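Local atomic coordinates of protein NAGD (Escherichia coli, PDB entry 2C4N), a protein that removes phosphate from ribonucleoside monophosphates, UMP among them, as a magnesium-dependent phosphatase of the haloacid dehalogenase (HAD) superfamily. Residues D11-H16 with P242-I247; N18-G23 with A59-P64. One frame throughout, in Å; residues are numbered along the deposited sequence.

Interaction 1 (D11-H16 with P242-I247); sequences DGVLMH and PSVAEI. With MG (magnesium ion), chain B; PO4 (phosphate ion), chain D.
Val-13 and Val-244 meet through one methyl each, CG1 of Val-13 lying 3.7 Å from CG1 of Val-244, with the two side chains crossing at about a right angle. In Val-13 the touching branch stands anti to the backbone N (chi1 178°), while CG2 is the branch beside that N. Val-244 is turned the other way: its CG1 is anti to the carbonyl carbon (chi1 -69°) and also takes the looser touch of Leu-14, whose CD2 comes within 4.4 Å of it. The CB of Leu-14 points away from the 242-247 segment, and only the end of the side chain swings back. Beside this small apolar patch a single water joins the backbones, giving a hydrogen bond to Val-13 O and accepting one from Val-244 N. Ser-243 OG accepts from Ala-245 N, an ST turn around Val-244.

At its N-terminal end the 11-16 segment lies in the active site. Asp-11, the catalytic acid-base residue by similarity, binds magnesium through its backbone O at 2.2 Å, and the same ion takes phosphate O3, two waters and the carboxylates of Asp-9 and Asp-201. Asp-11 N donates to phosphate O1 (3.2 Å, N-H...O 164°), and OD1 forms a salt bridge with Arg-55, consistent with that residue's assigned role of orienting the aspartate. Gly-12 N bonds to Met-15 O, drawing together the loop that holds the last residue of the HAD-type DxDxV signature, Val-13. Val-13 packs on Val-220 of strand 216-220, Leu-14 on helices 24-33 and 49-58, and Val-244, following edge strand 239-241, on Phe-27 of helix 24-33.

Interaction 2 (N18-G23 with A59-P64); sequences NVAVPG and AGVDVP
Ala-20 supplies the apolar part of this contact: its CB points toward the 59-64 segment and rests on two residues there. CG2 of Val-61 lies 3.7 Å from it, and CB of Ala-59 is 4.1 Å away. CG2 is the branch of Val-61 beside its backbone N, anti to the carbonyl carbon, because chi1 of -176° gives the position anti to N to CG1. Such short side chains let the backbones come close, and main-chain oxygens join the packing. Ala-59 CB sits 3.5 Å from Asn-18 O, and Ala-20 CB lies 3.9 Å from Ala-59 O, both van der Waals touches between a methyl and a carbonyl.

The polar link is made by water. One molecule accepts from Ala-20 N (3.0 Å) and donates to Ala-59 O (2.7 Å), so the two main chains are tied together without a direct hydrogen bond between them.

The chain around Ala-59 is shaped by the end of helix 49-58, where Gly-60, with positive phi, completes a Schellman motif and turns the backbone so that Val-61 follows toward Ala-20. Strand 19-20 is one arm of a two-stranded antiparallel hairpin with strand 15-16, whose Met-15 touches both alanines. Val-61 also packs on Phe-56 of helix 49-58 and Leu-28 of helix 24-33, and Asn-18 lies against Arg-55.

Overall arrangement
Interactions 1 and 2, centres 10 Å apart, meet at the hairpin of strands 15-16 and 19-20: interaction 1 is made by the loop leading into it, interaction 2 by Ala-20 in its second strand and Asn-18 just before it. Leu-14 O and Val-21 N, 2.8 Å apart, probably form a hydrogen bond, and Met-15 CE meets Ala-59 CB at 3.7 Å. The loop before the hairpin thus packs on the segment after strand 239-241, and its second strand on the segment after helix 49-58. The 11-16 segment includes Asp-11, which binds magnesium through its backbone O and phosphate through its N; the Asn-18 side chain, about 13 Å from magnesium, borders Arg-55, the partner of Asp-11.

Interaction 1 (D11-H16 with P242-I247)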
# COMPACT_ATOMS: atom_id res chain seq x y z
N ASP A 11 -20.28 -17.02 -11.76
CA ASP A 11 -20.94 -16.45 -10.59
C ASP A 11 -21.46 -15.02 -10.76
O ASP A 11 -20.73 -14.13 -11.17
CB ASP A 11 -19.99 -16.54 -9.39
CG ASP A 11 -19.69 -17.99 -9.03
OD1 ASP A 11 -20.64 -18.72 -8.69
OD2 ASP A 11 -18.51 -18.39 -9.10
N GLY A 12 -22.74 -14.83 -10.44
CA GLY A 12 -23.34 -13.51 -10.58
C GLY A 12 -23.83 -13.25 -11.99
O GLY A 12 -24.38 -12.18 -12.27
N VAL A 13 -23.64 -14.23 -12.87
CA VAL A 13 -24.05 -14.12 -14.27
C VAL A 13 -24.94 -15.29 -14.67
O VAL A 13 -26.06 -15.10 -15.14
CB VAL A 13 -22.81 -14.11 -15.20
CG1 VAL A 13 -23.25 -14.04 -16.66
CG2 VAL A 13 -21.90 -12.93 -14.85
N LEU A 14 -24.45 -16.51 -14.46
CA LEU A 14 -25.20 -17.71 -14.81
C LEU A 14 -25.73 -18.40 -13.56
O LEU A 14 -26.79 -19.03 -13.58
CB LEU A 14 -24.29 -18.68 -15.58
CG LEU A 14 -23.76 -18.16 -16.93
CD1 LEU A 14 -22.80 -19.17 -17.55
CD2 LEU A 14 -24.93 -17.91 -17.86
N MET A 15 -24.97 -18.28 -12.49
CA MET A 15 -25.33 -18.86 -11.20
C MET A 15 -25.31 -17.87 -10.04
O MET A 15 -24.44 -17.08 -9.92
CB MET A 15 -24.44 -20.03 -10.87
CG MET A 15 -24.42 -21.09 -11.88
SD MET A 15 -25.88 -22.06 -12.02
CE MET A 15 -25.61 -22.94 -10.72
N HIS A 16 -26.28 -18.01 -9.15
CA HIS A 16 -26.15 -17.54 -7.81
C HIS A 16 -26.02 -18.67 -6.85
O HIS A 16 -26.94 -19.34 -6.52
CB HIS A 16 -27.27 -16.63 -7.38
CG HIS A 16 -27.32 -15.34 -8.12
ND1 HIS A 16 -28.42 -14.93 -8.81
CD2 HIS A 16 -26.41 -14.36 -8.24
CE1 HIS A 16 -28.19 -13.76 -9.35
NE2 HIS A 16 -26.97 -13.39 -9.02
N PRO A 242 -29.58 -6.06 -17.55
CA PRO A 242 -29.92 -6.48 -16.19
C PRO A 242 -29.38 -7.90 -15.95
O PRO A 242 -28.84 -8.19 -14.89
CB PRO A 242 -31.44 -6.43 -16.17
CG PRO A 242 -31.74 -5.32 -17.14
CD PRO A 242 -30.79 -5.62 -18.27
N SER A 243 -29.52 -8.76 -16.96
CA SER A 243 -29.06 -10.14 -16.86
C SER A 243 -28.88 -10.72 -18.25
O SER A 243 -29.18 -10.07 -19.24
CB SER A 243 -30.07 -10.99 -16.09
OG SER A 243 -31.23 -11.21 -16.87
N VAL A 244 -28.39 -11.96 -18.33
CA VAL A 244 -28.18 -12.61 -19.62
C VAL A 244 -29.48 -12.80 -20.40
O VAL A 244 -29.46 -12.96 -21.62
CB VAL A 244 -27.50 -13.99 -19.44
CG1 VAL A 244 -26.06 -13.80 -18.98
CG2 VAL A 244 -28.28 -14.84 -18.44
N ALA A 245 -30.61 -12.76 -19.70
CA ALA A 245 -31.91 -12.96 -20.34
C ALA A 245 -32.20 -11.99 -21.49
O ALA A 245 -32.88 -12.36 -22.45
CB ALA A 245 -33.01 -12.87 -19.29
N GLU A 246 -31.70 -10.77 -21.40
CA GLU A 246 -31.94 -9.79 -22.45
C GLU A 246 -30.81 -9.64 -23.46
O GLU A 246 -30.93 -8.87 -24.41
CB GLU A 246 -32.25 -8.41 -21.85
CG GLU A 246 -33.51 -8.36 -21.01
CD GLU A 246 -33.90 -6.94 -20.65
OE1 GLU A 246 -33.01 -6.07 -20.65
OE2 GLU A 246 -35.10 -6.70 -20.36
N ILE A 247 -29.71 -10.36 -23.27
CA ILE A 247 -28.60 -10.27 -24.21
C ILE A 247 -29.03 -10.85 -25.56
O ILE A 247 -29.41 -12.02 -25.63
CB ILE A 247 -27.35 -11.05 -23.72
CG1 ILE A 247 -26.80 -10.43 -22.44
CG2 ILE A 247 -26.26 -11.05 -24.79
CD1 ILE A 247 -25.61 -11.19 -21.86
MG MG B . -18.76 -13.12 -11.34
P PO4 D . -16.52 -15.98 -10.75
O1 PO4 D . -17.10 -17.04 -11.60
O2 PO4 D . -15.21 -15.56 -11.31
O3 PO4 D . -17.43 -14.82 -10.71
O4 PO4 D . -16.32 -16.50 -9.37
O HOH W 1 -27.10 -12.57 -15.72
O HOH W 2 -16.99 -11.72 -11.83
O HOH W 3 -19.08 -12.26 -9.20

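Interaction 2 (N18-G23 with A59-P64)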
# COMPACT_ATOMS: atom_id res chain seq x y z
N ASN A 18 -25.71 -21.97 -5.93
CA ASN A 18 -26.19 -23.17 -6.52
C ASN A 18 -27.52 -23.10 -7.27
O ASN A 18 -28.03 -24.08 -7.72
CB ASN A 18 -26.03 -24.34 -5.58
CG ASN A 18 -24.56 -24.62 -5.22
OD1 ASN A 18 -23.65 -24.39 -5.99
ND2 ASN A 18 -24.36 -25.12 -4.04
N VAL A 19 -27.95 -21.87 -7.47
CA VAL A 19 -29.21 -21.57 -8.15
C VAL A 19 -28.92 -20.82 -9.45
O VAL A 19 -28.18 -19.85 -9.46
CB VAL A 19 -30.13 -20.70 -7.26
CG1 VAL A 19 -31.38 -20.32 -8.03
CG2 VAL A 19 -30.50 -21.45 -6.00
N ALA A 20 -29.52 -21.29 -10.54
CA ALA A 20 -29.30 -20.65 -11.83
C ALA A 20 -30.01 -19.32 -11.94
O ALA A 20 -31.08 -19.11 -11.35
CB ALA A 20 -29.77 -21.57 -12.95
N VAL A 21 -29.41 -18.40 -12.69
CA VAL A 21 -30.01 -17.10 -12.92
C VAL A 21 -31.07 -17.33 -13.98
O VAL A 21 -30.81 -17.98 -14.99
CB VAL A 21 -28.97 -16.09 -13.45
CG1 VAL A 21 -29.66 -14.80 -13.87
CG2 VAL A 21 -27.92 -15.81 -12.37
N PRO A 22 -32.29 -16.80 -13.78
CA PRO A 22 -33.35 -16.99 -14.77
C PRO A 22 -32.89 -16.62 -16.18
O PRO A 22 -32.36 -15.54 -16.41
CB PRO A 22 -34.45 -16.07 -14.26
CG PRO A 22 -34.29 -16.16 -12.77
CD PRO A 22 -32.78 -16.06 -12.61
N GLY A 23 -33.09 -17.54 -17.12
CA GLY A 23 -32.69 -17.28 -18.50
C GLY A 23 -31.33 -17.83 -18.88
O GLY A 23 -30.98 -17.88 -20.07
N ALA A 59 -28.84 -27.48 -11.01
CA ALA A 59 -29.58 -26.22 -11.06
C ALA A 59 -30.49 -26.14 -12.28
O ALA A 59 -31.17 -25.14 -12.49
CB ALA A 59 -28.62 -25.04 -11.05
N GLY A 60 -30.49 -27.19 -13.09
CA GLY A 60 -31.34 -27.20 -14.27
C GLY A 60 -30.72 -26.70 -15.56
O GLY A 60 -31.43 -26.52 -16.54
N VAL A 61 -29.41 -26.47 -15.57
CA VAL A 61 -28.72 -26.00 -16.77
C VAL A 61 -27.78 -27.09 -17.28
O VAL A 61 -26.85 -27.49 -16.58
CB VAL A 61 -27.89 -24.73 -16.50
CG1 VAL A 61 -27.29 -24.22 -17.80
CG2 VAL A 61 -28.77 -23.66 -15.85
N ASP A 62 -28.02 -27.56 -18.50
CA ASP A 62 -27.19 -28.62 -19.06
C ASP A 62 -26.15 -28.17 -20.08
O ASP A 62 -26.49 -27.64 -21.14
CB ASP A 62 -28.07 -29.69 -19.71
CG ASP A 62 -29.03 -30.33 -18.73
OD1 ASP A 62 -28.67 -30.49 -17.55
OD2 ASP A 62 -30.16 -30.68 -19.15
N VAL A 63 -24.88 -28.38 -19.75
CA VAL A 63 -23.76 -28.03 -20.62
C VAL A 63 -22.67 -29.08 -20.47
O VAL A 63 -22.62 -29.80 -19.48
CB VAL A 63 -23.17 -26.64 -20.27
CG1 VAL A 63 -24.19 -25.55 -20.56
CG2 VAL A 63 -22.75 -26.60 -18.81
N PRO A 64 -21.79 -29.20 -21.47
CA PRO A 64 -20.68 -30.16 -21.47
C PRO A 64 -19.59 -29.78 -20.47
O PRO A 64 -19.42 -28.60 -20.14
CB PRO A 64 -20.16 -30.09 -22.91
CG PRO A 64 -21.34 -29.57 -23.69
CD PRO A 64 -21.90 -28.53 -22.78
O HOH W 4 -31.68 -23.34 -10.59